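PDB 3S5Q: putative glycosylhydrolase from Parabacteroides distasonis, which is a putative hydrolase of the 3-keto-disaccharide hydrolase family, probably acting on glycosides, with its substrate not established. Local coordinates for residues E110-G115 against E175-L180; G77-C82 against G86-S91; Q126-K131 against K154-A159. One frame throughout, in Å; residues are numbered along the deposited sequence.

Interaction 1: E110-G115 against E175-L180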
ATOM      1  N   GLU A 110       9.803 -13.828  -0.578  1.00 23.65           N
ATOM      2  CA  GLU A 110       9.337 -12.935  -1.644  1.00 24.17           C
ATOM      3  C   GLU A 110       7.952 -12.342  -1.379  1.00 22.49           C
ATOM      4  O   GLU A 110       7.678 -11.203  -1.747  1.00 22.67           O
ATOM      5  CB  GLU A 110       9.286 -13.664  -3.008  1.00 24.73           C
ATOM      6  CG  GLU A 110      10.636 -13.811  -3.676  1.00 31.05           C
ATOM      7  CD  GLU A 110      10.569 -14.367  -5.128  1.00 35.97           C
ATOM      8  OE1 GLU A 110       9.453 -14.693  -5.638  1.00 38.18           O
ATOM      9  OE2 GLU A 110      11.652 -14.465  -5.754  1.00 39.57           O
ATOM     10  N   TYR A 111       7.057 -13.120  -0.768  1.00 22.82           N
ATOM     11  CA  TYR A 111       5.668 -12.647  -0.576  1.00 21.33           C
ATOM     12  C   TYR A 111       5.499 -11.798   0.696  1.00 20.84           C
ATOM     13  O   TYR A 111       4.372 -11.483   1.109  1.00 19.72           O
ATOM     14  CB  TYR A 111       4.674 -13.800  -0.677  1.00 22.12           C
ATOM     15  CG  TYR A 111       4.886 -14.941   0.276  1.00 21.61           C
ATOM     16  CD1 TYR A 111       5.878 -15.936   0.044  1.00 19.51           C
ATOM     17  CD2 TYR A 111       4.103 -15.048   1.410  1.00 19.82           C
ATOM     18  CE1 TYR A 111       6.014 -17.034   0.918  1.00 19.68           C
ATOM     19  CE2 TYR A 111       4.256 -16.101   2.286  1.00 20.71           C
ATOM     20  CZ  TYR A 111       5.190 -17.093   2.042  1.00 20.03           C
ATOM     21  OH  TYR A 111       5.283 -18.097   2.955  1.00 20.44           O
ATOM     22  N   TRP A 112       6.644 -11.415   1.277  1.00 21.32           N
ATOM     23  CA  TRP A 112       6.751 -10.353   2.302  1.00 21.39           C
ATOM     24  C   TRP A 112       7.292  -9.012   1.753  1.00 21.91           C
ATOM     25  O   TRP A 112       7.258  -8.011   2.456  1.00 22.62           O
ATOM     26  CB  TRP A 112       7.676 -10.796   3.439  1.00 22.83           C
ATOM     27  CG  TRP A 112       7.133 -11.924   4.370  1.00 20.55           C
ATOM     28  CD1 TRP A 112       6.258 -12.963   4.047  1.00 22.19           C
ATOM     29  CD2 TRP A 112       7.493 -12.124   5.733  1.00 19.62           C
ATOM     30  NE1 TRP A 112       6.059 -13.769   5.140  1.00 19.42           N
ATOM     31  CE2 TRP A 112       6.815 -13.280   6.188  1.00 19.07           C
ATOM     32  CE3 TRP A 112       8.300 -11.412   6.637  1.00 20.55           C
ATOM     33  CZ2 TRP A 112       6.949 -13.749   7.504  1.00 18.71           C
ATOM     34  CZ3 TRP A 112       8.438 -11.892   7.926  1.00 19.50           C
ATOM     35  CH2 TRP A 112       7.736 -13.035   8.350  1.00 24.44           C
ATOM     36  N   ARG A 113       7.768  -8.985   0.503  1.00 21.23           N
ATOM     37  CA  ARG A 113       8.475  -7.825  -0.044  1.00 20.74           C
ATOM     38  C   ARG A 113       7.552  -6.806  -0.734  1.00 20.42           C
ATOM     39  O   ARG A 113       6.323  -7.015  -0.852  1.00 18.51           O
ATOM     40  CB  ARG A 113       9.566  -8.336  -0.986  1.00 21.75           C
ATOM     41  CG  ARG A 113      10.557  -9.272  -0.315  1.00 23.20           C
ATOM     42  CD  ARG A 113      11.634  -9.720  -1.284  1.00 24.17           C
ATOM     43  NE  ARG A 113      12.420 -10.826  -0.753  1.00 25.27           N
ATOM     44  CZ  ARG A 113      13.106 -11.701  -1.485  1.00 25.53           C
ATOM     45  NH1 ARG A 113      13.120 -11.599  -2.812  1.00 25.56           N
ATOM     46  NH2 ARG A 113      13.785 -12.667  -0.886  1.00 26.02           N
ATOM     47  N   CYS A 114       8.135  -5.687  -1.159  1.00 20.92           N
ATOM     48  CA  CYS A 114       7.361  -4.558  -1.758  1.00 20.67           C
ATOM     49  C   CYS A 114       6.305  -4.936  -2.786  1.00 20.53           C
ATOM     50  O   CYS A 114       6.587  -5.681  -3.731  1.00 20.04           O
ATOM     51  CB  CYS A 114       8.320  -3.552  -2.388  1.00 22.34           C
ATOM     52  SG  CYS A 114       7.563  -1.947  -2.537  1.00 21.80           S
ATOM     53  N   GLY A 115       5.076  -4.416  -2.619  1.00 19.01           N
ATOM     54  CA  GLY A 115       4.015  -4.696  -3.583  1.00 19.04           C
ATOM     55  C   GLY A 115       3.233  -5.964  -3.308  1.00 18.20           C
ATOM     56  O   GLY A 115       2.183  -6.217  -3.935  1.00 17.31           O
ATOM     57  N   GLU A 175       3.500 -20.828   3.909  1.00 19.09           N
ATOM     58  CA  GLU A 175       2.965 -20.349   5.194  1.00 19.07           C
ATOM     59  C   GLU A 175       2.436 -18.941   5.126  1.00 18.78           C
ATOM     60  O   GLU A 175       3.025 -18.070   4.505  1.00 18.64           O
ATOM     61  CB  GLU A 175       4.064 -20.365   6.285  1.00 19.59           C
ATOM     62  CG  GLU A 175       4.350 -21.745   6.916  1.00 20.11           C
ATOM     63  CD  GLU A 175       3.192 -22.307   7.706  1.00 23.49           C
ATOM     64  OE1 GLU A 175       2.244 -21.554   7.967  1.00 22.37           O
ATOM     65  OE2 GLU A 175       3.222 -23.499   8.071  1.00 25.83           O
ATOM     66  N   ILE A 176       1.335 -18.736   5.819  1.00 18.20           N
ATOM     67  CA  ILE A 176       0.793 -17.414   6.055  1.00 17.95           C
ATOM     68  C   ILE A 176       1.295 -17.022   7.458  1.00 18.20           C
ATOM     69  O   ILE A 176       1.360 -17.861   8.332  1.00 19.28           O
ATOM     70  CB  ILE A 176      -0.732 -17.429   5.972  1.00 18.11           C
ATOM     71  CG1 ILE A 176      -1.157 -17.792   4.528  1.00 17.23           C
ATOM     72  CG2 ILE A 176      -1.339 -16.054   6.440  1.00 17.54           C
ATOM     73  CD1 ILE A 176      -2.742 -17.860   4.330  1.00 18.93           C
ATOM     74  N   PRO A 177       1.729 -15.761   7.647  1.00 17.81           N
ATOM     75  CA  PRO A 177       2.148 -15.368   8.991  1.00 18.14           C
ATOM     76  C   PRO A 177       1.089 -15.661  10.041  1.00 18.02           C
ATOM     77  O   PRO A 177      -0.118 -15.472   9.780  1.00 17.72           O
ATOM     78  CB  PRO A 177       2.441 -13.861   8.864  1.00 17.86           C
ATOM     79  CG  PRO A 177       2.819 -13.688   7.413  1.00 16.73           C
ATOM     80  CD  PRO A 177       1.915 -14.665   6.667  1.00 17.33           C
ATOM     81  N   GLU A 178       1.558 -16.157  11.188  1.00 19.46           N
ATOM     82  CA  GLU A 178       0.693 -16.624  12.291  1.00 19.87           C
ATOM     83  C   GLU A 178      -0.291 -15.558  12.751  1.00 20.73           C
ATOM     84  O   GLU A 178      -1.417 -15.867  13.179  1.00 19.60           O
ATOM     85  CB  GLU A 178       1.520 -17.062  13.520  1.00 21.36           C
ATOM     86  N   TRP A 179       0.156 -14.305  12.660  1.00 20.97           N
ATOM     87  CA  TRP A 179      -0.593 -13.142  13.114  1.00 21.09           C
ATOM     88  C   TRP A 179      -1.620 -12.610  12.074  1.00 20.01           C
ATOM     89  O   TRP A 179      -2.271 -11.590  12.322  1.00 18.41           O
ATOM     90  CB  TRP A 179       0.414 -12.037  13.560  1.00 22.03           C
ATOM     91  CG  TRP A 179       1.310 -11.509  12.479  1.00 21.90           C
ATOM     92  CD1 TRP A 179       1.053 -10.452  11.637  1.00 23.21           C
ATOM     93  CD2 TRP A 179       2.623 -11.973  12.139  1.00 20.47           C
ATOM     94  NE1 TRP A 179       2.103 -10.269  10.763  1.00 19.84           N
ATOM     95  CE2 TRP A 179       3.087 -11.172  11.055  1.00 19.83           C
ATOM     96  CE3 TRP A 179       3.425 -13.011  12.598  1.00 21.46           C
ATOM     97  CZ2 TRP A 179       4.322 -11.371  10.445  1.00 20.79           C
ATOM     98  CZ3 TRP A 179       4.714 -13.194  11.990  1.00 20.72           C
ATOM     99  CH2 TRP A 179       5.134 -12.387  10.944  1.00 20.61           C
ATOM    100  N   LEU A 180      -1.753 -13.304  10.925  1.00 19.78           N
ATOM    101  CA  LEU A 180      -2.757 -13.005   9.904  1.00 20.10           C
ATOM    102  C   LEU A 180      -3.660 -14.246   9.713  1.00 20.73           C
ATOM    103  O   LEU A 180      -3.569 -14.930   8.684  1.00 19.27           O
ATOM    104  CB  LEU A 180      -2.086 -12.603   8.571  1.00 19.97           C
ATOM    105  CG  LEU A 180      -1.087 -11.426   8.602  1.00 19.83           C
ATOM    106  CD1 LEU A 180      -0.411 -11.241   7.203  1.00 18.10           C
ATOM    107  CD2 LEU A 180      -1.783 -10.143   9.080  1.00 16.13           C
TER
HETATM  108  O   HOH W   1       4.681 -16.244   5.914  1.00 24.85           O

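Interaction 2: G77-C82 against G86-S91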
ATOM      1  N   GLY A  77       3.498   0.413   4.370  1.00 21.55           N
ATOM      2  CA  GLY A  77       2.514  -0.262   3.533  1.00 20.89           C
ATOM      3  C   GLY A  77       1.193   0.482   3.437  1.00 20.42           C
ATOM      4  O   GLY A  77       0.989   1.523   4.088  1.00 21.24           O
ATOM      5  N   VAL A  78       0.301  -0.053   2.602  1.00 20.39           N
ATOM      6  CA  VAL A  78      -1.019   0.488   2.402  1.00 19.40           C
ATOM      7  C   VAL A  78      -1.978  -0.599   2.875  1.00 20.46           C
ATOM      8  O   VAL A  78      -1.823  -1.765   2.538  1.00 19.29           O
ATOM      9  CB  VAL A  78      -1.295   0.829   0.924  1.00 19.71           C
ATOM     10  CG1 VAL A  78      -2.737   1.417   0.762  1.00 18.29           C
ATOM     11  CG2 VAL A  78      -0.226   1.788   0.386  1.00 20.02           C
ATOM     12  N   VAL A  79      -2.948  -0.196   3.684  1.00 20.26           N
ATOM     13  CA  VAL A  79      -3.890  -1.100   4.277  1.00 19.78           C
ATOM     14  C   VAL A  79      -5.287  -0.853   3.673  1.00 20.06           C
ATOM     15  O   VAL A  79      -5.789   0.273   3.652  1.00 20.20           O
ATOM     16  CB  VAL A  79      -3.892  -0.895   5.816  1.00 21.42           C
ATOM     17  CG1 VAL A  79      -4.954  -1.812   6.507  1.00 21.30           C
ATOM     18  CG2 VAL A  79      -2.456  -1.104   6.425  1.00 21.30           C
ATOM     19  N   ILE A  80      -5.916  -1.903   3.163  1.00 18.84           N
ATOM     20  CA  ILE A  80      -7.258  -1.770   2.615  1.00 18.48           C
ATOM     21  C   ILE A  80      -8.200  -2.741   3.330  1.00 18.58           C
ATOM     22  O   ILE A  80      -7.755  -3.626   4.070  1.00 18.78           O
ATOM     23  CB  ILE A  80      -7.278  -1.978   1.090  1.00 19.42           C
ATOM     24  CG1 ILE A  80      -6.883  -3.432   0.722  1.00 18.14           C
ATOM     25  CG2 ILE A  80      -6.385  -0.906   0.412  1.00 18.01           C
ATOM     26  CD1 ILE A  80      -7.078  -3.875  -0.740  1.00 17.35           C
ATOM     27  N   TYR A  81      -9.487  -2.503   3.149  1.00 18.75           N
ATOM     28  CA  TYR A  81     -10.528  -3.350   3.686  1.00 19.42           C
ATOM     29  C   TYR A  81     -10.415  -3.492   5.217  1.00 19.98           C
ATOM     30  O   TYR A  81     -10.650  -4.566   5.769  1.00 20.70           O
ATOM     31  CB  TYR A  81     -10.462  -4.696   3.008  1.00 18.30           C
ATOM     32  CG  TYR A  81     -10.666  -4.716   1.494  1.00 18.90           C
ATOM     33  CD1 TYR A  81     -11.172  -3.616   0.787  1.00 20.40           C
ATOM     34  CD2 TYR A  81     -10.507  -5.921   0.790  1.00 21.80           C
ATOM     35  CE1 TYR A  81     -11.421  -3.688  -0.595  1.00 22.62           C
ATOM     36  CE2 TYR A  81     -10.758  -6.003  -0.560  1.00 19.58           C
ATOM     37  CZ  TYR A  81     -11.217  -4.893  -1.250  1.00 22.55           C
ATOM     38  OH  TYR A  81     -11.467  -5.016  -2.593  1.00 21.51           O
ATOM     39  N   CYS A  82     -10.036  -2.410   5.899  1.00 20.41           N
ATOM     40  CA  CYS A  82      -9.880  -2.466   7.364  1.00 20.28           C
ATOM     41  C   CYS A  82     -11.215  -2.300   8.065  1.00 20.87           C
ATOM     42  O   CYS A  82     -11.872  -1.271   7.949  1.00 21.22           O
ATOM     43  CB  CYS A  82      -8.921  -1.395   7.871  1.00 20.15           C
ATOM     44  SG  CYS A  82      -8.634  -1.532   9.651  1.00 22.21           S
ATOM     45  N   GLY A  86      -8.450  -0.130  15.347  1.00 26.90           N
ATOM     46  CA  GLY A  86      -7.743  -0.489  16.589  1.00 26.96           C
ATOM     47  C   GLY A  86      -6.999  -1.810  16.496  1.00 26.61           C
ATOM     48  O   GLY A  86      -5.832  -1.942  16.885  1.00 27.70           O
ATOM     49  N   ASN A  87      -7.662  -2.792  15.930  1.00 24.56           N
ATOM     50  CA  ASN A  87      -7.108  -4.112  15.827  1.00 24.42           C
ATOM     51  C   ASN A  87      -6.887  -4.408  14.353  1.00 23.24           C
ATOM     52  O   ASN A  87      -7.410  -5.378  13.857  1.00 23.24           O
ATOM     53  CB  ASN A  87      -8.115  -5.088  16.488  1.00 24.74           C
ATOM     54  CG  ASN A  87      -7.606  -6.496  16.582  1.00 25.23           C
ATOM     55  OD1 ASN A  87      -6.408  -6.716  16.634  1.00 18.62           O
ATOM     56  ND2 ASN A  87      -8.534  -7.478  16.605  1.00 24.69           N
ATOM     57  N   TRP A  88      -6.121  -3.566  13.643  1.00 22.88           N
ATOM     58  CA  TRP A  88      -6.092  -3.624  12.176  1.00 23.80           C
ATOM     59  C   TRP A  88      -5.369  -4.854  11.614  1.00 23.27           C
ATOM     60  O   TRP A  88      -5.696  -5.311  10.526  1.00 23.97           O
ATOM     61  CB  TRP A  88      -5.512  -2.342  11.538  1.00 24.21           C
ATOM     62  CG  TRP A  88      -4.038  -2.115  11.805  1.00 25.88           C
ATOM     63  CD1 TRP A  88      -3.498  -1.513  12.892  1.00 29.57           C
ATOM     64  CD2 TRP A  88      -2.950  -2.495  10.966  1.00 28.76           C
ATOM     65  NE1 TRP A  88      -2.119  -1.494  12.793  1.00 32.94           N
ATOM     66  CE2 TRP A  88      -1.760  -2.088  11.610  1.00 32.72           C
ATOM     67  CE3 TRP A  88      -2.861  -3.146   9.735  1.00 27.96           C
ATOM     68  CZ2 TRP A  88      -0.493  -2.313  11.057  1.00 32.33           C
ATOM     69  CZ3 TRP A  88      -1.614  -3.367   9.182  1.00 28.20           C
ATOM     70  CH2 TRP A  88      -0.441  -2.962   9.842  1.00 31.09           C
ATOM     71  N   ILE A  89      -4.425  -5.413  12.354  1.00 23.26           N
ATOM     72  CA  ILE A  89      -3.582  -6.454  11.761  1.00 22.66           C
ATOM     73  C   ILE A  89      -4.410  -7.653  11.237  1.00 21.64           C
ATOM     74  O   ILE A  89      -4.263  -8.017  10.097  1.00 21.15           O
ATOM     75  CB  ILE A  89      -2.427  -6.869  12.695  1.00 23.75           C
ATOM     76  CG1 ILE A  89      -1.386  -5.734  12.747  1.00 24.82           C
ATOM     77  CG2 ILE A  89      -1.784  -8.217  12.195  1.00 22.31           C
ATOM     78  CD1 ILE A  89      -0.409  -5.814  13.966  1.00 27.62           C
ATOM     79  N   PRO A  90      -5.265  -8.259  12.070  1.00 22.24           N
ATOM     80  CA  PRO A  90      -6.094  -9.364  11.611  1.00 22.10           C
ATOM     81  C   PRO A  90      -7.391  -8.918  10.961  1.00 22.51           C
ATOM     82  O   PRO A  90      -8.198  -9.783  10.620  1.00 24.38           O
ATOM     83  CB  PRO A  90      -6.423 -10.088  12.912  1.00 23.55           C
ATOM     84  CG  PRO A  90      -6.416  -8.986  13.913  1.00 22.67           C
ATOM     85  CD  PRO A  90      -5.305  -8.152  13.535  1.00 23.08           C
ATOM     86  N   SER A  91      -7.589  -7.613  10.797  1.00 21.36           N
ATOM     87  CA  SER A  91      -8.853  -7.084  10.350  1.00 21.67           C
ATOM     88  C   SER A  91      -8.684  -6.277   9.083  1.00 21.54           C
ATOM     89  O   SER A  91      -9.459  -5.353   8.844  1.00 20.43           O
ATOM     90  CB  SER A  91      -9.461  -6.174  11.422  1.00 21.99           C
ATOM     91  OG  SER A  91      -9.382  -6.742  12.712  1.00 22.86           O
TER

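Interaction 3: Q126-K131 against K154-A159. With EDO (1,2-ethanediol), chain E.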
ATOM      1  N   GLN A 126      10.859  -9.333  -9.133  1.00 26.71           N
ATOM      2  CA  GLN A 126      11.504  -8.739  -7.974  1.00 26.37           C
ATOM      3  C   GLN A 126      12.161  -7.412  -8.336  1.00 26.63           C
ATOM      4  O   GLN A 126      12.509  -7.162  -9.505  1.00 26.29           O
ATOM      5  CB  GLN A 126      12.536  -9.695  -7.344  1.00 26.69           C
ATOM      6  CG  GLN A 126      11.934 -10.985  -6.761  1.00 29.01           C
ATOM      7  CD  GLN A 126      10.845 -10.724  -5.718  1.00 29.27           C
ATOM      8  OE1 GLN A 126      11.132 -10.174  -4.652  1.00 32.34           O
ATOM      9  NE2 GLN A 126       9.598 -11.096  -6.030  1.00 29.61           N
ATOM     10  N   LEU A 127      12.359  -6.581  -7.309  1.00 26.11           N
ATOM     11  CA  LEU A 127      13.121  -5.304  -7.435  1.00 25.80           C
ATOM     12  C   LEU A 127      12.486  -4.350  -8.465  1.00 24.89           C
ATOM     13  O   LEU A 127      13.152  -3.568  -9.157  1.00 23.13           O
ATOM     14  CB  LEU A 127      14.591  -5.570  -7.725  1.00 26.87           C
ATOM     15  CG  LEU A 127      15.304  -6.265  -6.551  1.00 28.05           C
ATOM     16  CD1 LEU A 127      16.678  -6.751  -7.011  1.00 28.18           C
ATOM     17  CD2 LEU A 127      15.440  -5.327  -5.335  1.00 27.45           C
ATOM     18  N   VAL A 128      11.157  -4.379  -8.490  1.00 24.04           N
ATOM     19  CA  VAL A 128      10.362  -3.404  -9.263  1.00 23.97           C
ATOM     20  C   VAL A 128      10.303  -2.034  -8.588  1.00 24.38           C
ATOM     21  O   VAL A 128      10.218  -1.004  -9.288  1.00 25.55           O
ATOM     22  CB  VAL A 128       8.973  -3.957  -9.584  1.00 22.98           C
ATOM     23  CG1 VAL A 128       8.021  -2.867 -10.111  1.00 20.74           C
ATOM     24  CG2 VAL A 128       9.138  -5.071 -10.606  1.00 21.85           C
ATOM     25  N   VAL A 129      10.347  -1.998  -7.243  1.00 23.92           N
ATOM     26  CA  VAL A 129      10.544  -0.718  -6.524  1.00 23.78           C
ATOM     27  C   VAL A 129      11.893  -0.099  -6.935  1.00 24.77           C
ATOM     28  O   VAL A 129      12.879  -0.790  -7.097  1.00 25.61           O
ATOM     29  CB  VAL A 129      10.477  -0.872  -4.965  1.00 23.64           C
ATOM     30  CG1 VAL A 129      11.733  -1.564  -4.389  1.00 23.75           C
ATOM     31  CG2 VAL A 129      10.233   0.481  -4.282  1.00 22.50           C
ATOM     32  N   LYS A 130      11.921   1.216  -7.061  1.00 25.43           N
ATOM     33  CA  LYS A 130      13.142   1.940  -7.350  1.00 27.27           C
ATOM     34  C   LYS A 130      13.996   2.024  -6.092  1.00 28.39           C
ATOM     35  O   LYS A 130      13.591   1.668  -4.979  1.00 26.88           O
ATOM     36  CB  LYS A 130      12.837   3.369  -7.835  1.00 27.68           C
ATOM     37  CG  LYS A 130      11.848   3.490  -9.016  1.00 27.22           C
ATOM     38  CD  LYS A 130      11.455   4.956  -9.208  1.00 31.83           C
ATOM     39  CE  LYS A 130      10.967   5.367 -10.616  1.00 34.73           C
ATOM     40  NZ  LYS A 130      10.295   4.284 -11.305  1.00 35.27           N
ATOM     41  N   LYS A 131      15.190   2.538  -6.285  1.00 29.87           N
ATOM     42  CA  LYS A 131      16.068   2.774  -5.165  1.00 31.73           C
ATOM     43  C   LYS A 131      15.556   3.874  -4.215  1.00 30.92           C
ATOM     44  O   LYS A 131      14.718   4.698  -4.577  1.00 30.09           O
ATOM     45  CB  LYS A 131      17.479   3.090  -5.686  1.00 33.34           C
ATOM     46  CG  LYS A 131      18.136   1.876  -6.339  1.00 35.23           C
ATOM     47  CD  LYS A 131      19.556   2.196  -6.830  1.00 39.87           C
ATOM     48  CE  LYS A 131      20.360   0.910  -7.131  1.00 41.14           C
ATOM     49  NZ  LYS A 131      21.786   1.262  -7.512  1.00 44.14           N
ATOM     50  N   LYS A 154       4.328  -1.668 -13.915  1.00 22.47           N
ATOM     51  CA  LYS A 154       4.315  -3.100 -14.081  1.00 22.21           C
ATOM     52  C   LYS A 154       3.197  -3.698 -13.251  1.00 21.75           C
ATOM     53  O   LYS A 154       3.046  -3.374 -12.086  1.00 20.56           O
ATOM     54  CB  LYS A 154       5.672  -3.670 -13.675  1.00 23.14           C
ATOM     55  CG  LYS A 154       6.800  -3.144 -14.553  1.00 26.12           C
ATOM     56  CD  LYS A 154       8.053  -3.951 -14.339  1.00 31.72           C
ATOM     57  CE  LYS A 154       9.139  -3.640 -15.386  1.00 34.58           C
ATOM     58  NZ  LYS A 154      10.273  -4.645 -15.363  1.00 38.16           N
ATOM     59  N   HIS A 155       2.396  -4.559 -13.876  1.00 22.65           N
ATOM     60  CA  HIS A 155       1.320  -5.292 -13.189  1.00 23.60           C
ATOM     61  C   HIS A 155       1.895  -6.484 -12.398  1.00 23.33           C
ATOM     62  O   HIS A 155       2.014  -7.597 -12.930  1.00 24.34           O
ATOM     63  CB  HIS A 155       0.300  -5.757 -14.238  1.00 24.11           C
ATOM     64  CG  HIS A 155      -0.917  -6.415 -13.677  1.00 25.66           C
ATOM     65  ND1 HIS A 155      -1.746  -7.192 -14.453  1.00 25.62           N
ATOM     66  CD2 HIS A 155      -1.449  -6.415 -12.431  1.00 26.74           C
ATOM     67  CE1 HIS A 155      -2.756  -7.622 -13.711  1.00 27.89           C
ATOM     68  NE2 HIS A 155      -2.591  -7.180 -12.476  1.00 25.11           N
ATOM     69  N   ILE A 156       2.289  -6.237 -11.143  1.00 21.91           N
ATOM     70  CA  ILE A 156       3.048  -7.229 -10.385  1.00 20.84           C
ATOM     71  C   ILE A 156       2.179  -8.263  -9.635  1.00 19.79           C
ATOM     72  O   ILE A 156       2.642  -9.366  -9.328  1.00 19.13           O
ATOM     73  CB  ILE A 156       4.060  -6.574  -9.402  1.00 21.93           C
ATOM     74  CG1 ILE A 156       3.397  -5.502  -8.551  1.00 20.09           C
ATOM     75  CG2 ILE A 156       5.288  -5.996 -10.171  1.00 21.46           C
ATOM     76  CD1 ILE A 156       4.221  -5.152  -7.278  1.00 20.49           C
ATOM     77  N   VAL A 157       0.942  -7.910  -9.314  1.00 18.87           N
ATOM     78  CA  VAL A 157       0.099  -8.813  -8.533  1.00 19.19           C
ATOM     79  C   VAL A 157      -1.303  -8.779  -9.065  1.00 20.12           C
ATOM     80  O   VAL A 157      -1.852  -7.719  -9.352  1.00 20.26           O
ATOM     81  CB  VAL A 157       0.115  -8.487  -6.970  1.00 19.48           C
ATOM     82  CG1 VAL A 157      -0.742  -9.514  -6.131  1.00 20.53           C
ATOM     83  CG2 VAL A 157       1.502  -8.402  -6.443  1.00 19.01           C
ATOM     84  N   SER A 158      -1.868  -9.967  -9.218  1.00 21.04           N
ATOM     85  CA  SER A 158      -3.286 -10.141  -9.522  1.00 21.69           C
ATOM     86  C   SER A 158      -3.692 -11.305  -8.634  1.00 22.14           C
ATOM     87  O   SER A 158      -3.070 -12.377  -8.679  1.00 23.23           O
ATOM     88  CB  SER A 158      -3.531 -10.463 -10.989  1.00 22.17           C
ATOM     89  OG  SER A 158      -4.923 -10.365 -11.300  1.00 24.81           O
ATOM     90  N   ALA A 159      -4.686 -11.085  -7.791  1.00 21.24           N
ATOM     91  CA  ALA A 159      -5.106 -12.092  -6.847  1.00 21.38           C
ATOM     92  C   ALA A 159      -6.622 -12.075  -6.672  1.00 20.91           C
ATOM     93  O   ALA A 159      -7.258 -11.006  -6.622  1.00 21.41           O
ATOM     94  CB  ALA A 159      -4.319 -11.890  -5.490  1.00 21.05           C
TER
HETATM   95  C1  EDO E 303       0.165 -10.893 -12.187  1.00 39.37           C
HETATM   96  O1  EDO E 303      -0.352 -10.810 -13.534  1.00 42.88           O
HETATM   97  C2  EDO E 303       0.381 -12.321 -11.658  1.00 36.73           C
HETATM   98  O2  EDO E 303       0.273 -12.365 -10.221  1.00 32.21           O

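Interaction 1: E110-G115 against E175-L180
The phenol of Y111 reaches across to the backbone of the facing loop and donates its hydroxyl proton from OH to E175 O over 2.7 Å. The acceptor lies at the ring's edge, near its plane, and the donor sits in the carbonyl plane on a lone pair, with a C=O...O angle of 133°. With CG between the backbone N and the carbonyl carbon (chi1 57°), the phenol is turned toward E175, and its long rigid ring suits backbones whose CA atoms stay 9.5 Å apart, as between Y111 and I176. A water joins in, accepting from W112 NE1 at 2.9 Å and donating to E175 O at 2.8 Å, so this one carbonyl receives two bonds. Both segments belong to long surface loops of a concanavalin A-like β-sandwich. The remaining contacts are apolar, and tryptophan at 112 supplies a broad ring for them besides the N-H for the water. P177 CG packs obliquely against this indole. The W179 six-membered ring turns its edge toward the face of W112 in an offset edge-to-face pair, planes at 78°, with the two CH2 atoms 3.7 Å apart. A type I turn from P177 to L180 places P177 CB over the centre of the W179 ring.

Interaction 2: G77-C82 against G86-S91
C82 and S91 bring the two backbones together, their CA atoms 5.6 Å apart, where the chain leaves one strand of the sandwich's five-stranded antiparallel sheet and loops back toward its neighbour, strand 93-98. The link is a CA-H...O contact, C82 CA to S91 O at 3.3 Å with 152° at the hydrogen; no conventional hydrogen bond joins the segments. The strand turns a corner at Y81, whose backbone angles, both positive, swing C82 round to meet the loop. Within the loop, S91 N bonds to W88 O, keeping the returning chain compact.

Among the side chains, W88 does most of the work. Its CG stands between the backbone N and the carbonyl carbon (chi1 67°), and the indole thereby reaches toward V79, where the benzo-ring atoms CZ3 and CE3 meet the valine methyls obliquely, CZ3 lying 3.7 Å from CG2. The two side chains cross at about a right angle, and a branched valine presents both methyls to the large ring. I89 CG1 covers one face of the same indole, over its centre, and W54 meets it edge-to-face. Small and apolar, C82 fits beside the CB of W88: SG, anti to its own backbone N, rests 3.7 Å from that carbon. At the loop's end S91 OG turns back and donates to N87 O at 2.7 Å, tilted 24° from the carbonyl plane.

Interaction 3: Q126-K131 against K154-A159
V128 meets strand 154-159 through its two methyl groups. CG2 lies 4.0 Å from I156 CG2 and equally 4.0 Å from K154 CD, while CG1 is a little farther from the same isoleucine methyl. This small apolar contact lays a loop of the β-sandwich against strand 154-160, which pairs with strand 146-151 in the eight-stranded antiparallel sheet, at a classic β bulge in which I156 and V157 both face I149. K154 and I156, two residues apart on the strand, both direct CB toward the loop. Valine and isoleucine, both β-branched, slide past each other in opposite directions. With I156 CG1 between the backbone N and the carbonyl carbon (chi1 50°), CG2 is the branch that faces V128. Lysine suits the exposed margin, since its extended chain lends CD to the valine and carries NZ onward to a salt bridge with E125.

Farther out, L151 of the neighbouring strand packs against both V128 and I156, and V128 O accepts a hydrogen bond from N152 ND2, in the turn between strands 146-151 and 154-160. H155, the centre of an inverse γ-turn, bonds through NE2 to D148 OD1. A 1,2-ethanediol, probably from the crystallisation liquor, touches this strand: S158 N donates weakly to its O2 at 3.4 Å.

Overall arrangement
Following the chain from the N terminus, interaction 2 comes first, closing a short loop between strands 75-82 and 93-98 of the five-stranded sheet. Interaction 1 opens later, in the long connection after strand 93-98, and closes some 60 residues on in the loop preceding strand 192-195. Interaction 3 is nested within that span, joining the end of the same connection to strand 154-160 of the eight-stranded sheet. Interaction 1 touches both others: I89 packs on W179 and L180, while R113 NH1 probably bonds to Q126 OE1 and G115 packs on I156 and V157. Interactions 2 and 3 lie on opposite sides of the chain's centre, their nearest atoms about 8 Å apart.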